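Local coordinates for protein putative phosphohistidine phosphatase, SixA (Nakamurella multipartita, PDB 4HBZ) that is a putative SixA-type phosphohistidine phosphatase of the histidine phosphatase superfamily, probably removing phosphate from phosphohistidine, at residues 27-32 against 40-45; 34-39 against 71-76; 67-72 against 118-123; 156-161 against 181-186. All coordinates share one frame; numbering follows the deposited sequence.

Contact 1. Residues 27-32 against 40-45; sequences HAAAGS and PLTPDG. With ACY (acetic acid), chain F.
The carbonyl oxygen of A29 draws several groups of the segment 40-45 to itself. Its firm partner is the amide of T42: T42 N lies 3.0 Å from A29 O, with an N-H...O angle of 164°. Two CA-H groups approach the same oxygen, L41 CA at 3.4 Å from A29 O and, with no side chain to stand in the way, G45 CA at 3.6 Å. A second backbone bond, from G31 N to P40 O, is 2.8 Å long. Between the two bonds the backbones of A30 and L41 form a single bridge. This bridge closes the loop that follows strand 20-26 onto the start of helix 43-59. H27, the first residue of the loop, directly follows strand 20-26, a place consistent with the histidine of the RHG-type motif of the superfamily; its ND1 donates to A28 O at 2.8 Å in the plane of the ring. T42 is the N-cap of the helix. Its OG1 lies between the backbone N and the carbonyl carbon (chi1 64°) and accepts from G45 N at 3.0 Å, while CG2, on another branch, packs against G31 N and the carbonyl carbon of A30. L41 reaches back with CD2, which touches both A28 O and A29 O, and A28 CB presses on G45 O at 3.2 Å. At the exposed end, in one of its two conformers, S32 OG donates to the O atom of an acetic acid molecule, probably from the crystallisation liquor, 2.7 Å away.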
loop_
_atom_site.group_PDB
_atom_site.type_symbol
_atom_site.label_atom_id
_atom_site.label_comp_id
_atom_site.label_asym_id
_atom_site.label_seq_id
_atom_site.Cartn_x
_atom_site.Cartn_y
_atom_site.Cartn_z
ATOM N N HIS A 27 -4.035 -6.386 3.515
ATOM C CA HIS A 27 -4.379 -7.750 3.125
ATOM C C HIS A 27 -5.893 -7.971 3.212
ATOM O O HIS A 27 -6.599 -7.362 4.019
ATOM C CB HIS A 27 -3.662 -8.798 3.981
ATOM C CG HIS A 27 -4.053 -8.778 5.411
ATOM N ND1 HIS A 27 -5.227 -9.324 5.883
ATOM C CD2 HIS A 27 -3.431 -8.221 6.488
ATOM C CE1 HIS A 27 -5.313 -9.098 7.174
ATOM N NE2 HIS A 27 -4.235 -8.439 7.569
ATOM N N ALA A 28 -6.329 -8.942 2.431
ATOM C CA ALA A 28 -7.743 -9.323 2.423
ATOM C C ALA A 28 -8.102 -10.165 3.629
ATOM O O ALA A 28 -7.254 -10.554 4.433
ATOM C CB ALA A 28 -8.084 -9.993 1.133
ATOM N N ALA A 29 -9.394 -10.385 3.809
ATOM C CA ALA A 29 -9.936 -10.993 5.027
ATOM C C ALA A 29 -9.361 -12.375 5.274
ATOM O O ALA A 29 -9.248 -13.205 4.333
ATOM C CB ALA A 29 -11.444 -11.045 4.954
ATOM N N ALA A 30 -8.992 -12.635 6.523
ATOM C CA ALA A 30 -8.327 -13.861 6.893
ATOM C C ALA A 30 -9.037 -14.610 8.026
ATOM O O ALA A 30 -9.841 -14.051 8.767
ATOM C CB ALA A 30 -6.878 -13.542 7.280
ATOM N N GLY A 31 -8.806 -15.900 8.035
ATOM C CA GLY A 31 -9.474 -16.810 8.945
ATOM C C GLY A 31 -8.641 -17.105 10.150
ATOM O O GLY A 31 -7.806 -16.301 10.574
ATOM N N SER A 32 -8.857 -18.270 10.737
ATOM C CA SER A 32 -8.180 -18.640 11.969
ATOM C C SER A 32 -7.084 -19.672 11.732
ATOM O O SER A 32 -7.189 -20.491 10.824
ATOM C CB SER A 32 -9.176 -19.254 12.932
ATOM O OG SER A 32 -9.573 -20.480 12.397
ATOM N N PRO A 40 -4.768 -18.060 7.022
ATOM C CA PRO A 40 -4.972 -17.955 5.596
ATOM C C PRO A 40 -6.088 -16.982 5.255
ATOM O O PRO A 40 -6.919 -16.639 6.105
ATOM C CB PRO A 40 -5.393 -19.372 5.240
ATOM C CG PRO A 40 -6.240 -19.774 6.380
ATOM C CD PRO A 40 -5.483 -19.207 7.607
ATOM N N LEU A 41 -6.153 -16.573 3.991
ATOM C CA LEU A 41 -7.335 -15.847 3.556
ATOM C C LEU A 41 -8.576 -16.738 3.647
ATOM O O LEU A 41 -8.523 -17.983 3.433
ATOM C CB LEU A 41 -7.213 -15.401 2.119
ATOM C CG LEU A 41 -6.103 -14.348 1.850
ATOM C CD1 LEU A 41 -6.095 -13.999 0.347
ATOM C CD2 LEU A 41 -6.210 -13.161 2.753
ATOM N N THR A 42 -9.697 -16.100 3.906
ATOM C CA THR A 42 -10.983 -16.803 3.780
ATOM C C THR A 42 -11.366 -16.855 2.302
ATOM O O THR A 42 -10.761 -16.167 1.463
ATOM C CB THR A 42 -12.087 -16.051 4.532
ATOM O OG1 THR A 42 -12.270 -14.788 3.912
ATOM C CG2 THR A 42 -11.751 -15.874 5.997
ATOM N N PRO A 43 -12.399 -17.659 1.943
ATOM C CA PRO A 43 -12.825 -17.595 0.554
ATOM C C PRO A 43 -13.271 -16.212 0.106
ATOM O O PRO A 43 -12.999 -15.827 -1.047
ATOM C CB PRO A 43 -13.941 -18.634 0.487
ATOM C CG PRO A 43 -13.573 -19.631 1.598
ATOM C CD PRO A 43 -12.946 -18.810 2.676
ATOM N N ASP A 44 -13.922 -15.467 0.966
ATOM C CA ASP A 44 -14.285 -14.084 0.598
ATOM C C ASP A 44 -13.031 -13.220 0.464
ATOM O O ASP A 44 -12.963 -12.370 -0.437
ATOM C CB ASP A 44 -15.216 -13.461 1.630
ATOM C CG ASP A 44 -16.656 -14.010 1.575
ATOM O OD1 ASP A 44 -17.111 -14.531 0.551
ATOM O OD2 ASP A 44 -17.326 -13.871 2.605
ATOM N N GLY A 45 -12.005 -13.450 1.289
ATOM C CA GLY A 45 -10.773 -12.662 1.165
ATOM C C GLY A 45 -10.053 -12.961 -0.147
ATOM O O GLY A 45 -9.550 -12.074 -0.826
HETATM C C ACY F . -7.774 -23.339 13.742
HETATM O O ACY F . -8.855 -22.920 13.265
HETATM O OXT ACY F . -7.260 -22.825 14.768
HETATM C CH3 ACY F . -7.084 -24.490 13.066
#

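Contact 2. Residues 34-39 against 71-76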
loop_
_atom_site.group_PDB
_atom_site.type_symbol
_atom_site.label_atom_id
_atom_site.label_comp_id
_atom_site.label_asym_id
_atom_site.label_seq_id
_atom_site.Cartn_x
_atom_site.Cartn_y
_atom_site.Cartn_z
ATOM N N VAL A 34 -3.608 -21.724 14.288
ATOM C CA VAL A 34 -3.032 -21.772 15.639
ATOM C C VAL A 34 -1.826 -20.817 15.799
ATOM O O VAL A 34 -1.479 -20.460 16.911
ATOM C CB VAL A 34 -2.681 -23.198 16.088
ATOM C CG1 VAL A 34 -3.940 -24.064 16.080
ATOM C CG2 VAL A 34 -1.573 -23.788 15.216
ATOM N N ARG A 35 -1.205 -20.403 14.706
ATOM C CA ARG A 35 -0.242 -19.297 14.757
ATOM C C ARG A 35 -0.776 -18.147 13.925
ATOM O O ARG A 35 -1.174 -18.353 12.778
ATOM C CB ARG A 35 1.109 -19.729 14.199
ATOM C CG ARG A 35 1.869 -20.735 15.045
ATOM C CD ARG A 35 3.358 -20.536 14.806
ATOM N NE ARG A 35 3.657 -20.583 13.383
ATOM C CZ ARG A 35 4.603 -21.339 12.825
ATOM N NH1 ARG A 35 5.407 -22.075 13.577
ATOM N NH2 ARG A 35 4.769 -21.326 11.512
ATOM N N ASP A 36 -0.779 -16.924 14.469
ATOM C CA ASP A 36 -1.306 -15.807 13.704
ATOM C C ASP A 36 -0.650 -15.641 12.328
ATOM O O ASP A 36 -1.315 -15.428 11.340
ATOM C CB ASP A 36 -1.163 -14.484 14.470
ATOM C CG ASP A 36 -1.632 -13.313 13.639
ATOM O OD1 ASP A 36 -2.882 -13.042 13.693
ATOM O OD2 ASP A 36 -0.822 -12.720 12.868
ATOM N N HIS A 37 0.652 -15.818 12.281
ATOM C CA HIS A 37 1.387 -15.538 11.045
ATOM C C HIS A 37 0.922 -16.512 9.931
ATOM O O HIS A 37 0.972 -16.130 8.753
ATOM C CB HIS A 37 2.883 -15.704 11.366
ATOM C CG HIS A 37 3.817 -15.183 10.333
ATOM N ND1 HIS A 37 4.464 -16.011 9.452
ATOM C CD2 HIS A 37 4.279 -13.931 10.088
ATOM C CE1 HIS A 37 5.279 -15.294 8.695
ATOM N NE2 HIS A 37 5.177 -14.025 9.057
ATOM N N ASP A 38 0.375 -17.668 10.278
ATOM C CA ASP A 38 -0.122 -18.703 9.328
ATOM C C ASP A 38 -1.569 -18.543 8.919
ATOM O O ASP A 38 -2.105 -19.362 8.095
ATOM C CB ASP A 38 -0.001 -20.105 9.944
ATOM C CG ASP A 38 1.443 -20.521 10.142
ATOM O OD1 ASP A 38 2.314 -20.019 9.392
ATOM O OD2 ASP A 38 1.694 -21.358 11.031
ATOM N N ARG A 39 -2.281 -17.555 9.488
ATOM C CA ARG A 39 -3.710 -17.455 9.167
ATOM C C ARG A 39 -3.928 -17.221 7.656
ATOM O O ARG A 39 -3.360 -16.309 7.066
ATOM C CB ARG A 39 -4.338 -16.270 9.921
ATOM C CG ARG A 39 -4.459 -16.553 11.417
ATOM C CD ARG A 39 -4.725 -15.293 12.238
ATOM N NE ARG A 39 -5.958 -14.692 11.767
ATOM C CZ ARG A 39 -6.190 -13.412 11.614
ATOM N NH1 ARG A 39 -5.276 -12.495 11.924
ATOM N NH2 ARG A 39 -7.361 -13.036 11.083
ATOM N N ALA A 71 3.604 -12.574 6.493
ATOM C CA ALA A 71 2.448 -13.344 6.962
ATOM C C ALA A 71 1.814 -14.096 5.772
ATOM O O ALA A 71 1.790 -13.581 4.624
ATOM C CB ALA A 71 1.419 -12.463 7.608
ATOM N N ALA A 72 1.249 -15.253 6.046
ATOM C CA ALA A 72 0.519 -16.015 4.995
ATOM C C ALA A 72 -0.549 -15.129 4.317
ATOM O O ALA A 72 -0.707 -15.142 3.117
ATOM C CB ALA A 72 -0.091 -17.279 5.542
ATOM N N ARG A 73 -1.285 -14.350 5.091
ATOM C CA ARG A 73 -2.413 -13.633 4.537
ATOM C C ARG A 73 -2.040 -12.526 3.593
ATOM O O ARG A 73 -2.759 -12.236 2.624
ATOM C CB ARG A 73 -3.347 -13.128 5.649
ATOM C CG ARG A 73 -2.717 -12.163 6.677
ATOM C CD ARG A 73 -3.641 -12.057 7.883
ATOM N NE ARG A 73 -3.153 -11.229 8.989
ATOM C CZ ARG A 73 -2.433 -11.690 10.027
ATOM N NH1 ARG A 73 -1.896 -12.924 10.035
ATOM N NH2 ARG A 73 -2.215 -10.910 11.067
ATOM N N THR A 74 -0.908 -11.873 3.849
ATOM C CA THR A 74 -0.362 -10.873 2.950
ATOM C C THR A 74 0.261 -11.539 1.696
ATOM O O THR A 74 0.034 -11.124 0.577
ATOM C CB THR A 74 0.650 -9.970 3.702
ATOM O OG1 THR A 74 1.445 -10.798 4.553
ATOM C CG2 THR A 74 -0.086 -8.966 4.590
ATOM N N ARG A 75 1.007 -12.625 1.880
ATOM C CA ARG A 75 1.530 -13.420 0.751
ATOM C C ARG A 75 0.398 -13.895 -0.161
ATOM O O ARG A 75 0.517 -13.778 -1.387
ATOM C CB ARG A 75 2.324 -14.626 1.251
ATOM C CG ARG A 75 3.619 -14.286 1.932
ATOM C CD ARG A 75 4.277 -15.557 2.494
ATOM N NE ARG A 75 5.549 -15.314 3.156
ATOM C CZ ARG A 75 6.745 -15.264 2.547
ATOM N NH1 ARG A 75 6.884 -15.512 1.232
ATOM N NH2 ARG A 75 7.820 -15.038 3.294
ATOM N N GLN A 76 -0.657 -14.401 0.445
ATOM C CA GLN A 76 -1.781 -14.934 -0.305
ATOM C C GLN A 76 -2.556 -13.835 -1.000
ATOM O O GLN A 76 -3.060 -14.009 -2.117
ATOM C CB GLN A 76 -2.709 -15.738 0.617
ATOM C CG GLN A 76 -2.073 -17.070 1.008
ATOM C CD GLN A 76 -2.851 -17.804 2.074
ATOM O OE1 GLN A 76 -3.935 -17.400 2.442
ATOM N NE2 GLN A 76 -2.277 -18.884 2.625
HETATM O O HOH W 1 -1.406 -14.849 7.967
#
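One face of the R73 guanidinium carries R39 NH1, 3.5 Å above the plane and over its centre, and its in-plane edge meets D36 OD2 and a water. The two guanidinium planes are 46° apart, and their like charges are bridged by D36, which shares its carboxylate between them in a salt-bridge network. D36 OD2 takes both R73 NH1 at 3.0 Å and R73 NH2 at 2.9 Å, the latter on its syn lone pair and the former from above the carboxylate plane; D36 OD1 holds R39 NH1, near the plane of the R39 guanidinium. With carboxylate and R73 guanidinium turned 86° apart, R73 grips one oxygen end-on with both nitrogens. Y94 OH is a further partner of D36 OD2, and R39 NE is held by G31 O. The H37 ring covers A71 instead: A71 CA lies 3.7 Å from the ring centroid, a CH-pi contact over the face. CB of H37 leads away from segment 71-76, but CG, anti to the backbone N (chi1 -167°), starts the ring back toward A71, and H37 NE2 bonds to T70 OG1. The H37 backbone carbonyl O accepts from A72 N at 2.9 Å, at the first residue of helix 72-81. The water accepts from R73 N and R73 NH1 and sits within hydrogen-bonding distance of H37 O and R39 O. R73 touches H27 and H120, consistent with the phosphate-pocket arginine that histidine phosphatases carry at the start of the helix after the second strand.

Contact 3. Residues 67-72 against 118-123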
loop_
_atom_site.group_PDB
_atom_site.type_symbol
_atom_site.label_atom_id
_atom_site.label_comp_id
_atom_site.label_asym_id
_atom_site.label_seq_id
_atom_site.Cartn_x
_atom_site.Cartn_y
_atom_site.Cartn_z
ATOM N N VAL A 67 6.591 -4.708 -1.923
ATOM C CA VAL A 67 7.108 -4.926 -0.549
ATOM C C VAL A 67 5.945 -5.579 0.208
ATOM O O VAL A 67 4.832 -4.997 0.283
ATOM C CB VAL A 67 7.591 -3.646 0.144
ATOM C CG1 VAL A 67 8.347 -4.020 1.404
ATOM C CG2 VAL A 67 8.460 -2.784 -0.810
ATOM N N CYS A 68 6.166 -6.773 0.768
ATOM C CA CYS A 68 5.086 -7.572 1.305
ATOM C C CYS A 68 5.428 -8.157 2.667
ATOM O O CYS A 68 6.492 -8.711 2.842
ATOM C CB CYS A 68 4.785 -8.708 0.324
ATOM S SG CYS A 68 3.307 -9.705 0.678
ATOM N N SER A 69 4.518 -8.026 3.621
ATOM C CA SER A 69 4.638 -8.748 4.887
ATOM C C SER A 69 4.785 -10.254 4.658
ATOM O O SER A 69 4.192 -10.836 3.755
ATOM C CB SER A 69 3.393 -8.492 5.724
ATOM O OG SER A 69 3.356 -9.314 6.850
ATOM N N THR A 70 5.563 -10.891 5.519
ATOM C CA THR A 70 5.819 -12.321 5.441
ATOM C C THR A 70 4.632 -13.182 5.898
ATOM O O THR A 70 4.629 -14.389 5.687
ATOM C CB THR A 70 7.043 -12.687 6.254
ATOM O OG1 THR A 70 6.892 -12.123 7.570
ATOM C CG2 THR A 70 8.330 -12.157 5.555
ATOM N N ALA A 71 3.604 -12.574 6.493
ATOM C CA ALA A 71 2.448 -13.344 6.962
ATOM C C ALA A 71 1.814 -14.096 5.772
ATOM O O ALA A 71 1.790 -13.581 4.624
ATOM C CB ALA A 71 1.419 -12.463 7.608
ATOM N N ALA A 72 1.249 -15.253 6.046
ATOM C CA ALA A 72 0.519 -16.015 4.995
ATOM C C ALA A 72 -0.549 -15.129 4.317
ATOM O O ALA A 72 -0.707 -15.142 3.117
ATOM C CB ALA A 72 -0.091 -17.279 5.542
ATOM N N VAL A 118 1.998 -4.518 0.528
ATOM C CA VAL A 118 0.929 -5.348 1.054
ATOM C C VAL A 118 1.230 -5.603 2.527
ATOM O O VAL A 118 2.204 -6.258 2.892
ATOM C CB VAL A 118 0.807 -6.669 0.263
ATOM C CG1 VAL A 118 -0.421 -7.437 0.745
ATOM C CG2 VAL A 118 0.695 -6.409 -1.268
ATOM N N GLY A 119 0.415 -4.995 3.360
ATOM C CA GLY A 119 0.630 -5.105 4.787
ATOM C C GLY A 119 -0.634 -5.146 5.608
ATOM O O GLY A 119 -1.671 -5.642 5.184
ATOM N N HIS A 120 -0.532 -4.620 6.839
ATOM C CA HIS A 120 -1.561 -4.767 7.845
ATOM C C HIS A 120 -2.057 -3.404 8.340
ATOM O O HIS A 120 -1.274 -2.435 8.391
ATOM C CB HIS A 120 -0.973 -5.485 9.093
ATOM C CG HIS A 120 -0.330 -6.808 8.789
ATOM N ND1 HIS A 120 -1.030 -7.989 8.890
ATOM C CD2 HIS A 120 0.893 -7.128 8.287
ATOM C CE1 HIS A 120 -0.246 -8.992 8.493
ATOM N NE2 HIS A 120 0.925 -8.497 8.142
ATOM N N ALA A 121 -3.312 -3.320 8.726
ATOM C CA ALA A 121 -3.799 -2.234 9.522
ATOM C C ALA A 121 -3.361 -2.402 10.961
ATOM O O ALA A 121 -3.180 -3.513 11.395
ATOM C CB ALA A 121 -5.288 -2.138 9.453
ATOM N N PRO A 122 -3.188 -1.300 11.718
ATOM C CA PRO A 122 -3.472 0.079 11.379
ATOM C C PRO A 122 -2.373 0.761 10.587
ATOM O O PRO A 122 -2.522 1.917 10.101
ATOM C CB PRO A 122 -3.631 0.735 12.750
ATOM C CG PRO A 122 -2.743 -0.099 13.652
ATOM C CD PRO A 122 -2.942 -1.492 13.161
ATOM N N THR A 123 -1.212 0.118 10.420
ATOM C CA THR A 123 -0.095 0.829 9.851
ATOM C C THR A 123 -0.317 1.263 8.395
ATOM O O THR A 123 0.075 2.344 8.021
ATOM C CB THR A 123 1.196 -0.050 9.926
ATOM O OG1 THR A 123 1.511 -0.190 11.322
ATOM C CG2 THR A 123 2.381 0.525 9.134
#
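CG of H120 stands anti to its carbonyl carbon (chi1 -55°) and OG of S69 anti to its backbone N (chi1 171°); with the imidazole rotated about its CB-CG bond to present an edge to the serine, S69 OG comes to 2.9 Å from H120 NE2. Either atom could be the donor of this hydrogen bond, which S69 OG makes near the plane of the imidazole. The pair sits near the C-terminal ends of strands 65-69 and 114-119, parallel neighbours in the central sheet of the alpha/beta histidine phosphatase fold; the G-H-A-P sequence from G119 onward resembles the second conserved histidine motif of the superfamily. In the sheet V118 is bonded on both sides of C68: V118 N donates to V67 O at 2.9 Å, and V118 O receives S69 N with an N-H...O angle of 172°. Across the bridge C68 and V118 point to the same face, where C68 SG packs on V118 CB at 4.0 Å and both side chains touch T74 of helix 72-81. H120 also meets the rings of H27 and Y94. S69 OG has a second role, accepting from the backbone two residues on to make an ST turn that leads the strand into the helix. The bond is long but straight, with A71 N 3.3 Å from S69 OG, and beyond it A71 CB rests near the ring plane, 4.0 Å from H120 CE1.

Contact 4. Residues 156-161 against 181-186; sequences AGTFAV and VQHPVA
The side chains of F159 and Q182 lie side by side and point the same way, paired across strand 159-164 and the antiparallel edge strand 177-182 of the mixed sheet. CB of Q182 sits over one face of the phenyl ring, offset toward the rim, at 3.7 Å from the F159 ring centroid and 23° off the normal: a CH-pi contact. CZ of F159 is the nearest ring atom, 3.4 Å from Q182 CB. Beneath them the backbones form a hydrogen-bonded pair, with F159 N to Q182 O at 3.1 Å and Q182 N to F159 O at 2.9 Å. The ring also packs on helix 43-59, meeting W55, A52 and L56, so the F159 face of the sheet is turned to that helix. The neighbouring pair A160 and V181 faces the other way. T158 and V181 cross at a slant, T158 CG2 touching V181 CG1 at 3.5 Å, whereas T158 OG1 is bonded to A155 O and meets the proline ring of P184 at CD. Where the strands part, a water donates to both G157 O and Q182 O, and P184 CG closes on A156 O at 3.3 Å.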
loop_
_atom_site.group_PDB
_atom_site.type_symbol
_atom_site.label_atom_id
_atom_site.label_comp_id
_atom_site.label_asym_id
_atom_site.label_seq_id
_atom_site.Cartn_x
_atom_site.Cartn_y
_atom_site.Cartn_z
ATOM N N ALA A 156 -10.146 -4.805 5.379
ATOM C CA ALA A 156 -9.282 -5.785 4.778
ATOM C C ALA A 156 -9.538 -5.867 3.269
ATOM O O ALA A 156 -10.673 -6.056 2.820
ATOM C CB ALA A 156 -9.535 -7.152 5.414
ATOM N N GLY A 157 -8.470 -5.731 2.489
ATOM C CA GLY A 157 -8.536 -5.764 1.034
ATOM C C GLY A 157 -8.515 -4.409 0.366
ATOM O O GLY A 157 -8.352 -4.307 -0.856
ATOM N N THR A 158 -8.681 -3.342 1.163
ATOM C CA THR A 158 -8.638 -1.974 0.619
ATOM C C THR A 158 -7.272 -1.584 0.163
ATOM O O THR A 158 -6.279 -2.014 0.721
ATOM C CB THR A 158 -9.108 -0.973 1.703
ATOM O OG1 THR A 158 -10.418 -1.325 2.131
ATOM C CG2 THR A 158 -9.158 0.470 1.238
ATOM N N PHE A 159 -7.194 -0.792 -0.887
ATOM C CA PHE A 159 -5.924 -0.148 -1.205
ATOM C C PHE A 159 -6.122 1.299 -1.564
ATOM O O PHE A 159 -7.156 1.730 -2.017
ATOM C CB PHE A 159 -5.166 -0.890 -2.321
ATOM C CG PHE A 159 -5.876 -0.952 -3.652
ATOM C CD1 PHE A 159 -5.765 0.064 -4.590
ATOM C CD2 PHE A 159 -6.683 -2.065 -3.934
ATOM C CE1 PHE A 159 -6.415 -0.029 -5.808
ATOM C CE2 PHE A 159 -7.343 -2.138 -5.135
ATOM C CZ PHE A 159 -7.184 -1.148 -6.068
ATOM N N ALA A 160 -5.078 2.068 -1.281
ATOM C CA ALA A 160 -4.960 3.497 -1.642
ATOM C C ALA A 160 -3.888 3.683 -2.683
ATOM O O ALA A 160 -2.841 2.989 -2.648
ATOM C CB ALA A 160 -4.597 4.321 -0.411
ATOM N N VAL A 161 -4.162 4.539 -3.638
ATOM C CA VAL A 161 -3.238 4.865 -4.697
ATOM C C VAL A 161 -2.805 6.312 -4.497
ATOM O O VAL A 161 -3.645 7.215 -4.400
ATOM C CB VAL A 161 -3.873 4.734 -6.090
ATOM C CG1 VAL A 161 -2.847 5.059 -7.198
ATOM C CG2 VAL A 161 -4.497 3.356 -6.292
ATOM N N VAL A 181 -9.015 5.723 -3.203
ATOM C CA VAL A 181 -9.095 4.601 -2.295
ATOM C C VAL A 181 -10.124 3.652 -2.910
ATOM O O VAL A 181 -11.271 4.066 -3.169
ATOM C CB VAL A 181 -9.446 5.002 -0.853
ATOM C CG1 VAL A 181 -9.490 3.768 0.062
ATOM C CG2 VAL A 181 -8.497 6.070 -0.326
ATOM N N GLN A 182 -9.690 2.415 -3.184
ATOM C CA GLN A 182 -10.553 1.348 -3.719
ATOM C C GLN A 182 -10.873 0.375 -2.621
ATOM O O GLN A 182 -10.005 -0.289 -2.066
ATOM C CB GLN A 182 -9.855 0.619 -4.862
ATOM C CG GLN A 182 -9.838 1.426 -6.145
ATOM C CD GLN A 182 -11.206 1.629 -6.748
ATOM O OE1 GLN A 182 -11.535 2.748 -7.158
ATOM N NE2 GLN A 182 -12.026 0.581 -6.794
ATOM N N HIS A 183 -12.153 0.287 -2.307
ATOM C CA HIS A 183 -12.645 -0.563 -1.256
ATOM C C HIS A 183 -13.008 -1.960 -1.764
ATOM O O HIS A 183 -13.282 -2.164 -2.942
ATOM C CB HIS A 183 -13.864 0.126 -0.589
ATOM C CG HIS A 183 -13.528 1.471 -0.033
ATOM N ND1 HIS A 183 -13.101 1.635 1.269
ATOM C CD2 HIS A 183 -13.412 2.675 -0.616
ATOM C CE1 HIS A 183 -12.815 2.894 1.478
ATOM N NE2 HIS A 183 -12.960 3.551 0.353
ATOM N N PRO A 184 -13.011 -2.954 -0.876
ATOM C CA PRO A 184 -13.211 -4.321 -1.320
ATOM C C PRO A 184 -14.631 -4.511 -1.833
ATOM O O PRO A 184 -15.551 -3.763 -1.462
ATOM C CB PRO A 184 -12.998 -5.175 -0.087
ATOM C CG PRO A 184 -12.773 -4.242 1.030
ATOM C CD PRO A 184 -12.693 -2.876 0.552
ATOM N N VAL A 185 -14.744 -5.406 -2.798
ATOM C CA VAL A 185 -16.058 -5.546 -3.447
ATOM C C VAL A 185 -16.630 -6.912 -3.312
ATOM O O VAL A 185 -17.814 -7.124 -3.793
ATOM C CB VAL A 185 -16.024 -5.122 -4.917
ATOM C CG1 VAL A 185 -15.891 -3.629 -5.057
ATOM C CG2 VAL A 185 -14.954 -5.916 -5.700
ATOM N N ALA A 186 -15.873 -7.742 -2.583
ATOM C CA ALA A 186 -16.257 -9.047 -2.051
ATOM C C ALA A 186 -15.727 -9.325 -0.634
ATOM O O ALA A 186 -16.084 -10.367 -0.069
ATOM C CB ALA A 186 -15.777 -10.123 -2.991
ATOM O OXT ALA A 186 -14.993 -8.518 0.008
HETATM O O HOH W 2 -9.878 -3.062 -2.806
#

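Contact 3 is buried in the parallel core of the sheet; contact 4 lies about as near the centre but is only partly buried, and contacts 1 and 2 lie well out. Contacts 1 and 2 share the loop between strand 20-26 and helix 43-59, joined by the G31 O to R39 NE and L41 N to Q76 OE1 bonds; contacts 2 and 3 share A71 and A72. Their chemistry differs accordingly: contact 2 is charged, contact 1 chiefly backbone and capping, contact 3 a strand pair with one serine-histidine bond. H27, R73 and H120 gather where these three meet. Contact 4, an antiparallel backbone pairing with a CH-pi contact, touches contact 1 through A156 on H27-A29 and A186 on D44.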